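Local coordinates for 3-oxoacyl-[acyl-carrier-protein] synthase 3 (Micrococcus luteus NCTC 2665, PDB 4EWP) that probably catalyses the first condensation of fatty acid synthesis, joining an acyl-CoA starter to malonyl-ACP with release of carbon dioxide, at residues A[150-155]-A[168-173]; A[274-279]-A[309-314]. All coordinates share one frame; numbering follows the deposited sequence.

Contact 1 (A[150-155]-A[168-173]); sequences VERLSD and LGDGAG
D170 and S154 meet where strand 144-152 gives way to a short 3-10 turn and its antiparallel neighbour 170-180 sets out, in the five-stranded N-terminal sheet of the thiolase fold. The D170 carboxylate offers both oxygens to one residue: OD1 accepts the backbone N of S154 at 2.9 Å through its syn lone pair, while S154 OG donates to OD2 at 2.6 Å, on the syn side and 19° out of the carboxylate plane. S154 OG lies between its own N and carbonyl carbon (chi1 55°), a rotation that lets OG and N serve the same carboxylate. D170 OD2 has a second partner, A56 N. Beside this grip, L153 CD1 rests on L168 CB at 3.7 Å, the two side chains crossing at about a right angle.

Further into the sheet, E151 and G171 form a hydrogen-bonded pair, with E151 N to G171 O and G171 N to E151 O both at 3.1 Å. The non-hydrogen-bonded pair beyond it sets V150 CG2 against A172 CB, on the face covered by helix 62-76. The E151 side chain takes the other face, where T93 and V92 bind its OE1.

Outward from the carboxylate, D155 OD1 pairs with R210 of the second subunit. In the salt bridge between R152 and D155, R152 NE reaches D155 OD2 at 2.7 Å from above that carboxylate's plane, 37° out of it.

Contact 2 (A[274-279]-A[309-314]); sequences PHQANM and AASIPL
S311 OG meets the ND1 edge of the H275 ring, and the two atoms share a hydrogen bond of 2.8 Å with OG near the ring plane. The ring reaches this position because CG is anti to the backbone N of H275 (chi1 159°), and NE2 is left facing away from the serine. Because H275 is a predicted active-site residue, S311 is placed as a second-shell partner, and the bond would restrict rotation of the ring. One ring face is topped by the backbone N of A277, 3.9 Å above its centre, and F336 adds an edge-to-face contact.

The tight part of the contact lies around these two residues. S311 OG is also 3.0 Å from the backbone N of Q276, whose CB packs against S311 CB at 3.9 Å. I312 lays CG1 against the H275 backbone, 3.5 Å from its N. Q276, centre of an inverse gamma turn, folds its side chain back: the bend at chi2 brings NE2 to 2.8 Å from P274 O, with the donor tilted 21° from that carbonyl plane, while A298 O also receives NE2 and I301 N binds OE1.

Q276 opens the predicted ACP-binding region, which runs on through N278 and M279. On the loose side, A277 and N278 of the loop, and M279 at the helix start, are partly exposed. N278 is the N-cap of helix 279-288, its OD1 accepting I281 N. The loop thus links strand 269-274 to that helix, while I312 of helix 311-322 also touches Y126 and C127 of helix 125-138 and Q333 of strand 330-337.

How the contacts relate
Contacts 1 and 2 come one after the other along the chain, the first in the N-terminal and the second in the C-terminal half of the thiolase fold, yet their centres are only about 11 Å apart. They touch directly: A172 O lies 3.2 Å from L314 CD2, and G171 O lies 3.5 Å from A310 CB, so the 3-10 turn and first turn of helix 311-322 rest against strand 170-180. Contact 2 holds H275, one of the three predicted catalytic residues, and contact 1 lies near the other two. Measured between nearest side-chain atoms, H275 comes within about 3 Å of C123 and N306, L168 is about 4 Å from N306, and L153 about 6 Å from C123.

Contact 1 (A[150-155]-A[168-173])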
loop_
_atom_site.group_PDB
_atom_site.type_symbol
_atom_site.label_atom_id
_atom_site.label_comp_id
_atom_site.label_asym_id
_atom_site.label_seq_id
_atom_site.Cartn_x
_atom_site.Cartn_y
_atom_site.Cartn_z
ATOM N N VAL A 150 8.619 -1.028 8.213
ATOM C CA VAL A 150 10.031 -1.132 7.821
ATOM C C VAL A 150 10.434 -0.008 6.876
ATOM O O VAL A 150 9.673 0.370 5.994
ATOM C CB VAL A 150 10.355 -2.531 7.197
ATOM C CG1 VAL A 150 9.368 -2.892 6.086
ATOM C CG2 VAL A 150 11.791 -2.596 6.687
ATOM N N GLU A 151 11.625 0.544 7.080
ATOM C CA GLU A 151 12.087 1.662 6.279
ATOM C C GLU A 151 13.603 1.683 6.206
ATOM O O GLU A 151 14.293 1.412 7.193
ATOM C CB GLU A 151 11.639 2.997 6.901
ATOM C CG GLU A 151 10.145 3.172 7.165
ATOM C CD GLU A 151 9.342 3.473 5.916
ATOM O OE1 GLU A 151 9.846 3.259 4.800
ATOM O OE2 GLU A 151 8.191 3.927 6.048
ATOM N N ARG A 152 14.127 2.019 5.038
ATOM C CA ARG A 152 15.499 2.486 4.968
ATOM C C ARG A 152 15.428 3.961 4.582
ATOM O O ARG A 152 15.682 4.338 3.434
ATOM C CB ARG A 152 16.365 1.662 3.993
ATOM C CG ARG A 152 17.879 1.957 4.162
ATOM C CD ARG A 152 18.789 0.900 3.544
ATOM N NE ARG A 152 18.674 0.847 2.092
ATOM C CZ ARG A 152 19.237 -0.081 1.320
ATOM N NH1 ARG A 152 19.964 -1.063 1.854
ATOM N NH2 ARG A 152 19.056 -0.035 0.003
ATOM N N LEU A 153 15.051 4.783 5.556
ATOM C CA LEU A 153 14.876 6.217 5.352
ATOM C C LEU A 153 16.164 6.893 4.909
ATOM O O LEU A 153 16.129 7.954 4.288
ATOM C CB LEU A 153 14.395 6.873 6.647
ATOM C CG LEU A 153 13.003 6.503 7.158
ATOM C CD1 LEU A 153 12.805 7.035 8.551
ATOM C CD2 LEU A 153 11.938 7.071 6.223
ATOM N N SER A 154 17.307 6.299 5.242
ATOM C CA SER A 154 18.572 6.920 4.881
ATOM C C SER A 154 18.709 7.007 3.357
ATOM O O SER A 154 19.511 7.782 2.841
ATOM C CB SER A 154 19.758 6.187 5.521
ATOM O OG SER A 154 19.736 4.807 5.201
ATOM N N ASP A 155 17.913 6.230 2.631
ATOM C CA ASP A 155 17.943 6.318 1.168
ATOM C C ASP A 155 17.299 7.588 0.626
ATOM O O ASP A 155 17.558 7.961 -0.518
ATOM C CB ASP A 155 17.272 5.112 0.514
ATOM C CG ASP A 155 18.169 3.916 0.475
ATOM O OD1 ASP A 155 19.409 4.107 0.437
ATOM O OD2 ASP A 155 17.631 2.791 0.492
ATOM N N LEU A 168 16.299 10.830 11.137
ATOM C CA LEU A 168 15.803 9.564 10.609
ATOM C C LEU A 168 16.779 8.403 10.630
ATOM O O LEU A 168 17.960 8.539 10.302
ATOM C CB LEU A 168 15.270 9.761 9.190
ATOM C CG LEU A 168 14.240 10.882 9.099
ATOM C CD1 LEU A 168 13.714 10.979 7.665
ATOM C CD2 LEU A 168 13.125 10.611 10.112
ATOM N N GLY A 169 16.252 7.242 10.990
ATOM C CA GLY A 169 17.042 6.029 11.057
ATOM C C GLY A 169 16.323 4.907 10.325
ATOM O O GLY A 169 15.196 5.087 9.833
ATOM N N ASP A 170 16.975 3.749 10.271
ATOM C CA ASP A 170 16.500 2.612 9.502
ATOM C C ASP A 170 16.241 1.437 10.423
ATOM O O ASP A 170 16.883 1.301 11.465
ATOM C CB ASP A 170 17.561 2.198 8.474
ATOM C CG ASP A 170 18.068 3.371 7.631
ATOM O OD1 ASP A 170 17.285 4.301 7.335
ATOM O OD2 ASP A 170 19.260 3.350 7.251
ATOM N N GLY A 171 15.318 0.571 10.022
ATOM C CA GLY A 171 15.105 -0.677 10.721
ATOM C C GLY A 171 13.759 -1.266 10.408
ATOM O O GLY A 171 13.020 -0.740 9.570
ATOM N N ALA A 172 13.422 -2.352 11.099
ATOM C CA ALA A 172 12.152 -3.029 10.878
ATOM C C ALA A 172 11.575 -3.499 12.201
ATOM O O ALA A 172 12.304 -3.908 13.098
ATOM C CB ALA A 172 12.344 -4.209 9.952
ATOM N N GLY A 173 10.258 -3.455 12.316
ATOM C CA GLY A 173 9.591 -3.945 13.502
ATOM C C GLY A 173 8.396 -4.742 13.044
ATOM O O GLY A 173 7.653 -4.297 12.168
#

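Contact 2 (A[274-279]-A[309-314])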
loop_
_atom_site.group_PDB
_atom_site.type_symbol
_atom_site.label_atom_id
_atom_site.label_comp_id
_atom_site.label_asym_id
_atom_site.label_seq_id
_atom_site.Cartn_x
_atom_site.Cartn_y
_atom_site.Cartn_z
ATOM N N PRO A 274 4.122 5.955 21.757
ATOM C CA PRO A 274 3.854 6.742 20.555
ATOM C C PRO A 274 4.946 6.492 19.522
ATOM O O PRO A 274 6.076 6.119 19.857
ATOM C CB PRO A 274 3.916 8.192 21.064
ATOM C CG PRO A 274 4.884 8.125 22.222
ATOM C CD PRO A 274 4.662 6.770 22.862
ATOM N N HIS A 275 4.591 6.668 18.264
ATOM C CA HIS A 275 5.576 6.779 17.214
ATOM C C HIS A 275 6.728 7.678 17.694
ATOM O O HIS A 275 6.492 8.749 18.267
ATOM C CB HIS A 275 4.889 7.383 16.008
ATOM C CG HIS A 275 5.825 8.014 15.032
ATOM N ND1 HIS A 275 6.867 7.325 14.452
ATOM C CD2 HIS A 275 5.871 9.267 14.527
ATOM C CE1 HIS A 275 7.517 8.130 13.632
ATOM N NE2 HIS A 275 6.937 9.316 13.664
ATOM N N GLN A 276 7.967 7.237 17.458
ATOM C CA GLN A 276 9.164 7.919 17.947
ATOM C C GLN A 276 9.590 9.074 17.033
ATOM O O GLN A 276 10.618 9.004 16.351
ATOM C CB GLN A 276 10.319 6.924 18.087
ATOM C CG GLN A 276 10.059 5.798 19.094
ATOM C CD GLN A 276 9.892 6.309 20.529
ATOM O OE1 GLN A 276 10.865 6.706 21.175
ATOM N NE2 GLN A 276 8.656 6.290 21.031
ATOM N N ALA A 277 8.797 10.141 17.028
ATOM C CA ALA A 277 9.009 11.236 16.095
ATOM C C ALA A 277 10.113 12.178 16.586
ATOM O O ALA A 277 10.930 12.681 15.802
ATOM C CB ALA A 277 7.700 11.997 15.886
ATOM N N ASN A 278 10.142 12.390 17.897
ATOM C CA ASN A 278 10.951 13.440 18.477
ATOM C C ASN A 278 10.778 13.417 19.995
ATOM O O ASN A 278 9.654 13.348 20.495
ATOM C CB ASN A 278 10.480 14.763 17.891
ATOM C CG ASN A 278 11.250 15.926 18.402
ATOM O OD1 ASN A 278 11.160 16.266 19.574
ATOM N ND2 ASN A 278 11.997 16.576 17.518
ATOM N N MET A 279 11.874 13.438 20.744
ATOM C CA MET A 279 11.750 13.310 22.197
ATOM C C MET A 279 10.853 14.405 22.761
ATOM O O MET A 279 10.052 14.173 23.674
ATOM C CB MET A 279 13.108 13.357 22.883
ATOM C CG MET A 279 13.037 12.984 24.352
ATOM S SD MET A 279 12.731 11.226 24.548
ATOM C CE MET A 279 14.404 10.612 24.347
ATOM N N ALA A 309 7.599 3.954 10.221
ATOM C CA ALA A 309 6.689 2.822 10.438
ATOM C C ALA A 309 7.257 1.770 11.393
ATOM O O ALA A 309 6.519 1.120 12.128
ATOM C CB ALA A 309 6.292 2.175 9.104
ATOM N N ALA A 310 8.572 1.609 11.370
ATOM C CA ALA A 310 9.250 0.667 12.235
ATOM C C ALA A 310 9.173 1.109 13.695
ATOM O O ALA A 310 9.353 0.294 14.611
ATOM C CB ALA A 310 10.709 0.547 11.819
ATOM N N SER A 311 8.920 2.396 13.921
ATOM C CA SER A 311 9.226 2.966 15.238
ATOM C C SER A 311 8.467 2.320 16.405
ATOM O O SER A 311 9.065 1.993 17.432
ATOM C CB SER A 311 9.076 4.489 15.247
ATOM O OG SER A 311 7.759 4.889 15.572
ATOM N N ILE A 312 7.164 2.112 16.251
ATOM C CA ILE A 312 6.377 1.618 17.373
ATOM C C ILE A 312 6.680 0.162 17.745
ATOM O O ILE A 312 6.910 -0.139 18.919
ATOM C CB ILE A 312 4.879 1.827 17.145
ATOM C CG1 ILE A 312 4.559 3.323 17.238
ATOM C CG2 ILE A 312 4.057 1.027 18.160
ATOM C CD1 ILE A 312 3.132 3.684 16.798
ATOM N N PRO A 313 6.680 -0.749 16.754
ATOM C CA PRO A 313 7.005 -2.127 17.149
ATOM C C PRO A 313 8.434 -2.256 17.676
ATOM O O PRO A 313 8.663 -3.048 18.597
ATOM C CB PRO A 313 6.805 -2.944 15.854
ATOM C CG PRO A 313 6.833 -1.919 14.721
ATOM C CD PRO A 313 6.339 -0.623 15.319
ATOM N N LEU A 314 9.377 -1.486 17.125
ATOM C CA LEU A 314 10.739 -1.491 17.664
ATOM C C LEU A 314 10.748 -1.072 19.138
ATOM O O LEU A 314 11.410 -1.701 19.969
ATOM C CB LEU A 314 11.676 -0.588 16.850
ATOM C CG LEU A 314 12.257 -1.123 15.538
ATOM C CD1 LEU A 314 13.126 -0.063 14.883
ATOM C CD2 LEU A 314 13.073 -2.405 15.785
#